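Local coordinates for peptidase S9 prolyl oligopeptidase catalytic domain-containing protein (PDB 4HXF) that probably cleaves peptides as a serine protease of the acylaminoacyl-peptidase type, pairing a beta-propeller with an alpha/beta-hydrolase fold in a self-compartmentalizing hexamer, at residues Ala378-Phe383 against Gly407-Tyr412; Leu346-Glu350 against Gln401-Ser405; Trp6-Phe11 against Phe396-Leu402. All coordinates share one frame. Residue numbers count along the deposited sequence, not the author numbering.

Interaction 1. Residues Ala378-Phe383 against Gly407-Tyr412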
# COMPACT_ATOMS: atom_id res chain seq x y z
N ALA A 378 47.20 -0.08 -34.91
CA ALA A 378 46.06 0.00 -34.03
C ALA A 378 45.60 1.44 -33.98
O ALA A 378 46.42 2.36 -34.00
CB ALA A 378 46.36 -0.50 -32.58
N PRO A 379 44.27 1.63 -33.82
CA PRO A 379 43.73 2.97 -33.64
C PRO A 379 44.17 3.58 -32.29
O PRO A 379 44.61 2.86 -31.37
CB PRO A 379 42.21 2.80 -33.76
CG PRO A 379 42.01 1.39 -33.21
CD PRO A 379 43.24 0.60 -33.61
N VAL A 380 43.94 4.89 -32.17
CA VAL A 380 44.46 5.69 -31.04
C VAL A 380 43.33 6.52 -30.48
O VAL A 380 42.73 7.22 -31.21
CB VAL A 380 45.64 6.60 -31.51
CG1 VAL A 380 46.24 7.39 -30.34
CG2 VAL A 380 46.74 5.74 -32.26
N ILE A 381 43.18 6.53 -29.15
CA ILE A 381 42.32 7.49 -28.48
C ILE A 381 43.16 8.45 -27.63
O ILE A 381 43.91 7.96 -26.70
CB ILE A 381 41.31 6.84 -27.54
CG1 ILE A 381 40.42 5.86 -28.36
CG2 ILE A 381 40.37 7.92 -26.95
CD1 ILE A 381 39.49 4.95 -27.53
N VAL A 382 43.03 9.73 -27.94
CA VAL A 382 43.65 10.79 -27.15
C VAL A 382 42.67 11.20 -26.06
O VAL A 382 41.52 11.61 -26.38
CB VAL A 382 44.03 11.98 -28.00
CG1 VAL A 382 44.70 13.09 -27.13
CG2 VAL A 382 45.02 11.54 -29.11
N PHE A 383 43.11 11.12 -24.78
CA PHE A 383 42.30 11.61 -23.70
C PHE A 383 42.83 12.97 -23.19
O PHE A 383 44.04 13.12 -23.07
CB PHE A 383 42.31 10.66 -22.50
CG PHE A 383 41.43 9.44 -22.65
CD1 PHE A 383 40.26 9.33 -21.88
CD2 PHE A 383 41.78 8.41 -23.50
CE1 PHE A 383 39.50 8.19 -21.99
CE2 PHE A 383 41.02 7.22 -23.61
CZ PHE A 383 39.87 7.16 -22.86
N GLY A 407 41.77 -2.93 -27.96
CA GLY A 407 42.69 -2.90 -29.09
C GLY A 407 43.07 -1.46 -29.47
O GLY A 407 43.58 -1.23 -30.59
N TYR A 408 42.89 -0.51 -28.55
CA TYR A 408 43.28 0.89 -28.81
C TYR A 408 44.54 1.33 -28.06
O TYR A 408 44.71 0.99 -26.90
CB TYR A 408 42.18 1.91 -28.47
CG TYR A 408 40.83 1.77 -29.13
CD1 TYR A 408 39.92 0.77 -28.76
CD2 TYR A 408 40.47 2.60 -30.19
CE1 TYR A 408 38.71 0.58 -29.40
CE2 TYR A 408 39.23 2.40 -30.83
CZ TYR A 408 38.37 1.47 -30.42
OH TYR A 408 37.16 1.32 -31.04
N TYR A 409 45.40 2.04 -28.76
CA TYR A 409 46.37 2.90 -28.07
C TYR A 409 45.60 3.95 -27.30
O TYR A 409 44.61 4.50 -27.78
CB TYR A 409 47.30 3.63 -29.04
CG TYR A 409 48.49 2.80 -29.52
CD1 TYR A 409 48.40 2.09 -30.71
CD2 TYR A 409 49.68 2.78 -28.79
CE1 TYR A 409 49.52 1.43 -31.22
CE2 TYR A 409 50.78 2.10 -29.27
CZ TYR A 409 50.68 1.42 -30.49
OH TYR A 409 51.87 0.77 -30.90
N ILE A 410 46.12 4.31 -26.15
CA ILE A 410 45.61 5.40 -25.32
C ILE A 410 46.79 6.37 -25.13
O ILE A 410 47.93 5.94 -24.82
CB ILE A 410 45.23 4.86 -23.92
CG1 ILE A 410 44.35 3.59 -24.02
CG2 ILE A 410 44.60 5.93 -23.05
CD1 ILE A 410 43.01 3.78 -24.78
N VAL A 411 46.51 7.64 -25.39
CA VAL A 411 47.57 8.66 -25.24
C VAL A 411 47.01 9.84 -24.49
O VAL A 411 45.91 10.29 -24.70
CB VAL A 411 48.22 9.06 -26.57
CG1 VAL A 411 47.33 9.67 -27.54
CG2 VAL A 411 49.45 10.03 -26.31
N TYR A 412 47.81 10.40 -23.60
CA TYR A 412 47.35 11.51 -22.77
C TYR A 412 48.56 12.30 -22.16
O TYR A 412 49.63 11.70 -21.90
CB TYR A 412 46.44 11.00 -21.66
CG TYR A 412 46.96 9.95 -20.68
CD1 TYR A 412 46.83 8.59 -20.91
CD2 TYR A 412 47.60 10.33 -19.53
CE1 TYR A 412 47.33 7.71 -20.00
CE2 TYR A 412 48.05 9.38 -18.58
CZ TYR A 412 47.86 8.07 -18.86
OH TYR A 412 48.34 7.20 -17.88

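Interaction 2. Residues Leu346-Glu350 against Gln401-Ser405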
# COMPACT_ATOMS: atom_id res chain seq x y z
N LEU A 346 42.02 -10.32 -14.54
CA LEU A 346 41.68 -9.27 -15.38
C LEU A 346 42.99 -8.60 -15.77
O LEU A 346 43.74 -8.07 -14.92
CB LEU A 346 40.82 -8.24 -14.59
CG LEU A 346 40.13 -7.18 -15.34
CD1 LEU A 346 39.23 -7.78 -16.42
CD2 LEU A 346 39.30 -6.25 -14.43
N LYS A 347 43.24 -8.56 -17.07
CA LYS A 347 44.46 -7.94 -17.54
C LYS A 347 44.41 -6.42 -17.35
O LYS A 347 43.39 -5.80 -17.60
CB LYS A 347 44.60 -8.25 -19.03
CG LYS A 347 45.94 -7.78 -19.61
CD LYS A 347 46.05 -8.09 -21.11
CE LYS A 347 47.51 -8.20 -21.58
NZ LYS A 347 47.74 -7.52 -22.89
N THR A 348 45.53 -5.82 -16.93
CA THR A 348 45.63 -4.39 -16.88
C THR A 348 46.88 -3.93 -17.71
O THR A 348 47.72 -4.75 -18.15
CB THR A 348 45.69 -3.79 -15.48
OG1 THR A 348 46.73 -4.46 -14.76
CG2 THR A 348 44.38 -3.87 -14.78
N PHE A 349 46.92 -2.66 -18.04
CA PHE A 349 47.92 -2.06 -18.95
C PHE A 349 48.61 -0.90 -18.23
O PHE A 349 47.95 0.07 -17.86
CB PHE A 349 47.23 -1.56 -20.20
CG PHE A 349 46.38 -2.61 -20.92
CD1 PHE A 349 45.13 -2.95 -20.46
CD2 PHE A 349 46.88 -3.27 -22.03
CE1 PHE A 349 44.38 -3.92 -21.06
CE2 PHE A 349 46.13 -4.21 -22.66
CZ PHE A 349 44.88 -4.53 -22.20
N GLU A 350 49.89 -1.05 -17.95
CA GLU A 350 50.67 0.00 -17.27
C GLU A 350 51.02 1.05 -18.31
O GLU A 350 51.54 0.65 -19.35
CB GLU A 350 52.01 -0.57 -16.79
CG GLU A 350 51.94 -1.45 -15.56
CD GLU A 350 51.28 -0.83 -14.36
OE1 GLU A 350 51.32 0.43 -14.17
OE2 GLU A 350 50.69 -1.65 -13.61
N GLN A 401 41.75 1.70 -19.35
CA GLN A 401 41.95 0.27 -19.29
C GLN A 401 41.02 -0.50 -20.17
O GLN A 401 41.44 -1.40 -20.93
CB GLN A 401 41.88 -0.30 -17.89
CG GLN A 401 42.86 0.31 -16.91
CD GLN A 401 44.27 -0.07 -17.25
OE1 GLN A 401 44.54 -1.25 -17.51
NE2 GLN A 401 45.17 0.91 -17.27
N LEU A 402 39.75 -0.09 -20.17
CA LEU A 402 38.73 -0.71 -20.99
C LEU A 402 39.06 -0.57 -22.48
O LEU A 402 39.07 -1.60 -23.19
CB LEU A 402 37.40 0.01 -20.77
CG LEU A 402 36.20 -0.43 -21.62
CD1 LEU A 402 35.80 -1.89 -21.57
CD2 LEU A 402 35.02 0.57 -21.34
N MET A 403 39.40 0.63 -22.94
CA MET A 403 39.71 0.79 -24.36
C MET A 403 40.99 0.14 -24.83
O MET A 403 41.13 -0.39 -25.93
CB MET A 403 39.50 2.21 -24.84
CG MET A 403 38.16 2.80 -24.55
SD MET A 403 36.77 1.89 -25.21
CE MET A 403 36.86 2.28 -26.98
N ALA A 404 41.99 0.12 -23.90
CA ALA A 404 43.19 -0.61 -24.20
C ALA A 404 42.91 -2.09 -24.46
O ALA A 404 43.46 -2.71 -25.38
CB ALA A 404 44.23 -0.49 -23.05
N SER A 405 42.03 -2.64 -23.62
CA SER A 405 41.63 -4.03 -23.72
C SER A 405 40.90 -4.32 -25.07
O SER A 405 40.90 -5.46 -25.49
CB SER A 405 40.79 -4.49 -22.56
OG SER A 405 39.45 -4.10 -22.72

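Interaction 3. Residues Trp6-Phe11 against Phe396-Leu402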
# COMPACT_ATOMS: atom_id res chain seq x y z
N TRP A 6 36.65 -7.40 -19.65
CA TRP A 6 36.39 -5.94 -19.73
C TRP A 6 35.22 -5.60 -20.61
O TRP A 6 35.19 -5.92 -21.80
CB TRP A 6 37.56 -5.13 -20.27
CG TRP A 6 38.75 -4.99 -19.35
CD1 TRP A 6 39.90 -5.79 -19.39
CD2 TRP A 6 38.92 -4.11 -18.20
NE1 TRP A 6 40.79 -5.37 -18.42
CE2 TRP A 6 40.25 -4.36 -17.69
CE3 TRP A 6 38.19 -3.01 -17.66
CZ2 TRP A 6 40.77 -3.67 -16.55
CZ3 TRP A 6 38.71 -2.33 -16.56
CH2 TRP A 6 39.96 -2.62 -16.01
N ASP A 7 34.29 -4.86 -20.07
CA ASP A 7 33.15 -4.39 -20.84
C ASP A 7 32.53 -3.27 -19.99
O ASP A 7 33.21 -2.69 -19.05
CB ASP A 7 32.23 -5.55 -21.18
CG ASP A 7 31.55 -6.17 -19.98
OD1 ASP A 7 31.58 -5.65 -18.83
OD2 ASP A 7 30.97 -7.23 -20.13
N GLU A 8 31.30 -2.90 -20.33
CA GLU A 8 30.63 -1.78 -19.72
C GLU A 8 30.17 -2.05 -18.28
O GLU A 8 29.82 -1.10 -17.64
CB GLU A 8 29.41 -1.38 -20.56
CG GLU A 8 28.23 -2.34 -20.53
CD GLU A 8 28.32 -3.51 -21.51
OE1 GLU A 8 27.31 -4.29 -21.63
OE2 GLU A 8 29.39 -3.74 -22.17
N LYS A 9 30.31 -3.28 -17.79
CA LYS A 9 29.87 -3.66 -16.43
C LYS A 9 31.03 -3.94 -15.52
O LYS A 9 30.81 -4.15 -14.36
CB LYS A 9 28.99 -4.93 -16.49
CG LYS A 9 27.77 -4.78 -17.36
CD LYS A 9 26.91 -6.02 -17.25
CE LYS A 9 25.64 -5.68 -18.01
NZ LYS A 9 24.90 -6.94 -18.41
N THR A 10 32.24 -4.02 -16.04
CA THR A 10 33.35 -4.46 -15.18
C THR A 10 33.55 -3.58 -13.89
O THR A 10 33.94 -4.13 -12.84
CB THR A 10 34.68 -4.53 -15.92
OG1 THR A 10 34.44 -5.13 -17.20
CG2 THR A 10 35.73 -5.30 -15.15
N PHE A 11 33.18 -2.31 -14.00
CA PHE A 11 33.41 -1.33 -12.89
C PHE A 11 32.58 -1.79 -11.67
O PHE A 11 32.93 -1.47 -10.54
CB PHE A 11 33.06 0.07 -13.29
CG PHE A 11 31.62 0.31 -13.37
CD1 PHE A 11 30.92 0.00 -14.54
CD2 PHE A 11 30.94 0.93 -12.32
CE1 PHE A 11 29.56 0.19 -14.63
CE2 PHE A 11 29.56 1.16 -12.42
CZ PHE A 11 28.87 0.82 -13.58
N PHE A 396 43.51 5.45 -11.35
CA PHE A 396 42.92 4.38 -12.06
C PHE A 396 41.85 4.96 -12.95
O PHE A 396 40.86 5.51 -12.44
CB PHE A 396 42.33 3.36 -11.07
CG PHE A 396 41.67 2.18 -11.79
CD1 PHE A 396 42.44 1.14 -12.25
CD2 PHE A 396 40.29 2.15 -11.94
CE1 PHE A 396 41.85 0.02 -12.91
CE2 PHE A 396 39.71 1.11 -12.63
CZ PHE A 396 40.48 0.06 -13.07
N LYS A 397 42.06 4.89 -14.27
CA LYS A 397 41.05 5.51 -15.20
C LYS A 397 40.38 4.43 -16.03
O LYS A 397 40.98 3.79 -16.93
CB LYS A 397 41.64 6.57 -16.11
CG LYS A 397 40.60 7.13 -17.15
CD LYS A 397 39.63 8.16 -16.66
CE LYS A 397 38.83 8.81 -17.86
NZ LYS A 397 37.54 9.44 -17.39
N TYR A 398 39.15 4.09 -15.64
CA TYR A 398 38.45 2.93 -16.20
C TYR A 398 38.39 2.90 -17.71
O TYR A 398 38.75 1.81 -18.29
CB TYR A 398 37.03 2.95 -15.71
CG TYR A 398 36.20 1.72 -16.04
CD1 TYR A 398 36.32 0.60 -15.34
CD2 TYR A 398 35.29 1.78 -17.09
CE1 TYR A 398 35.55 -0.52 -15.61
CE2 TYR A 398 34.54 0.69 -17.37
CZ TYR A 398 34.64 -0.45 -16.62
OH TYR A 398 33.83 -1.53 -16.86
N GLU A 399 38.08 4.06 -18.32
CA GLU A 399 37.91 4.05 -19.74
C GLU A 399 39.22 3.71 -20.44
O GLU A 399 39.23 3.13 -21.53
CB GLU A 399 37.42 5.34 -20.31
CG GLU A 399 36.05 5.75 -19.92
CD GLU A 399 35.99 6.50 -18.61
OE1 GLU A 399 36.88 6.34 -17.74
OE2 GLU A 399 34.96 7.22 -18.45
N MET A 400 40.38 4.09 -19.82
CA MET A 400 41.63 3.84 -20.49
C MET A 400 41.94 2.39 -20.50
O MET A 400 42.38 1.82 -21.45
CB MET A 400 42.76 4.63 -19.82
CG MET A 400 42.51 6.13 -19.99
SD MET A 400 43.95 6.99 -19.22
CE MET A 400 43.56 8.67 -19.71
N GLN A 401 41.75 1.70 -19.35
CA GLN A 401 41.95 0.27 -19.29
C GLN A 401 41.02 -0.50 -20.17
O GLN A 401 41.44 -1.40 -20.93
CB GLN A 401 41.88 -0.30 -17.89
CG GLN A 401 42.86 0.31 -16.91
CD GLN A 401 44.27 -0.07 -17.25
OE1 GLN A 401 44.54 -1.25 -17.51
NE2 GLN A 401 45.17 0.91 -17.27
N LEU A 402 39.75 -0.09 -20.17
CA LEU A 402 38.73 -0.71 -20.99
C LEU A 402 39.06 -0.57 -22.48
O LEU A 402 39.07 -1.60 -23.19
CB LEU A 402 37.40 0.01 -20.77
CG LEU A 402 36.20 -0.43 -21.62
CD1 LEU A 402 35.80 -1.89 -21.57
CD2 LEU A 402 35.02 0.57 -21.34

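Interaction 1. Residues Ala378-Phe383 against Gly407-Tyr412
Four main-chain hydrogen bonds hold strand 378-383 beside 409-412 in parallel register, the two axes 4.7 Å apart and 28° from alignment. Y409 N donates to P379 O (2.8 Å) and Y409 O accepts from I381 N (2.8 Å, 173°); two residues on, V411 N donates to I381 O and V411 O accepts from F383 N, both 2.9 Å at 161°. Y409 and V411 thus spend both N and O on this neighbour, and I381 does the same from its side. A378, V380 and V382, the alternate residues, bond instead to Q454, D456, R459 and G461, so 378-383 is an interior strand.

These are the two strands of a beta-alpha-beta crossover in the alpha/beta-hydrolase sheet, with helix 398-405 as the connection. That helix ends in a Schellman motif: G407, at phi 99°, donates its N to A404 O, and Y408 N bonds M403 O, leading into the strand.

On one sheet face V382 CG2 meets V411 CG1 at 3.4 Å and V380 CG1 meets it at 3.8 Å. On the other, F383 CD2 lies 3.8 Å from I410 CG2. There too I381 CD1 reaches back over the Y408 ring, just ahead of the strand: a CH-pi contact, 4.0 Å from the centroid and 26° off the normal. Two of the tyrosine hydroxyls find carboxylates outside the contact, Y408 OH on E601 and Y409 OH on E452; Y412 OH bonds G393 O weakly. Polar groups are thus met by the backbone and by outside partners, so these buried side chains exchange essentially apolar contact.

Interaction 2. Residues Leu346-Glu350 against Gln401-Ser405
The polar part rests on one side chain. Q401 reaches out from its helix and pairs its terminal amide with the backbone of F349 on both sides of that residue: F349 N donates to Q401 OE1 (2.8 Å, 156°), while Q401 NE2 donates to F349 O (3.0 Å, 172°). The carboxamide thereby plays the part of a neighbouring strand's peptide group for a segment with no regular secondary structure. T348 CA and CB also approach Q401 OE1, each at 3.4 Å. Within the helix, S405 OG donates to L402 O at 2.6 Å.

In the fold, 346-350 belongs to the connection between the last propeller sheet, which ends with strand 332-334, and strand 352-358, the outermost strand, within this chain, of the alpha/beta-hydrolase sheet; it meets helix 398-405 of the beta-alpha-beta crossover between strands 378-384 and 409-413.

The apolar part centres on the F349 ring. A404 CB sits 3.7 Å from the ring centroid and only 13° off its normal, a CH-pi contact over the face. F349 CZ comes within 3.6 Å of S405 CA, and F349 CE1 within 3.9 Å of S405 CB. I368 of strand 361-368 touches F349, Q401 and A404 alike.

Interaction 3. Residues Trp6-Phe11 against Phe396-Leu402
Y398 forms the heart of an aromatic cluster, flanked on opposite ring faces by W6 and F11. F11 is edge-to-face with Y398 (centroids 5.9 Å apart, planes at 86°) and lays its CB over the same face, 3.9 Å from the Y398 centroid, as a CH-pi contact; W6 is offset edge-to-face, its six-membered ring 5.7 Å from the Y398 centroid with planes at 61°. The cluster fastens the N-terminal segment, which leads into the first propeller strand, 16-23, onto helix 398-405, a crossover helix of the alpha/beta-hydrolase domain.

Around this centre the W6 indole lies against the helix: Q401 CB is 4.0 Å from its six-membered ring centroid, 28° off the normal, while F396 CZ reaches W6 CH2 at 4.0 Å, edge to edge. L402 CD1 packs on W6 CB at 3.9 Å. Beyond the cluster, helix 586-605 contributes Y593, whose ring meets both F11 and Y398.

At the polar margin Y398 OH donates to D7 O (2.6 Å) and accepts a weak bond from F11 N (3.0 Å, 126°). It thus reaches into the type I turn D7-T10 and just past its end. Side chains brace that turn: D7 N donates to T10 OG1 at 2.9 Å, T10 OG1 also bonds E5 O, and an Asx turn closes with K9 N donating to D7 OD1 at 2.9 Å.

How the interactions relate
All three contacts involve one beta-alpha-beta unit: interaction 1 joins its two strands, while interactions 2 and 3 share its helix, where Q401 serves both: its amide in 2, its CB in 3. Interaction 1 is the largest (599 Å², against 385 Å² for interaction 3 and 245 Å² for interaction 2). Backbone bonding dominates there; in the other two a polar side-chain end, an amide or a phenol, bonds irregular main chain, in interaction 3 beside an aromatic cluster. M400 and M403 pack the helix against the strands. Interactions 2 and 3 also touch: W6 NE1 lies 2.8 Å from K347 O, a probable hydrogen bond. Interactions 1 and 2 are buried, interaction 3 only partly.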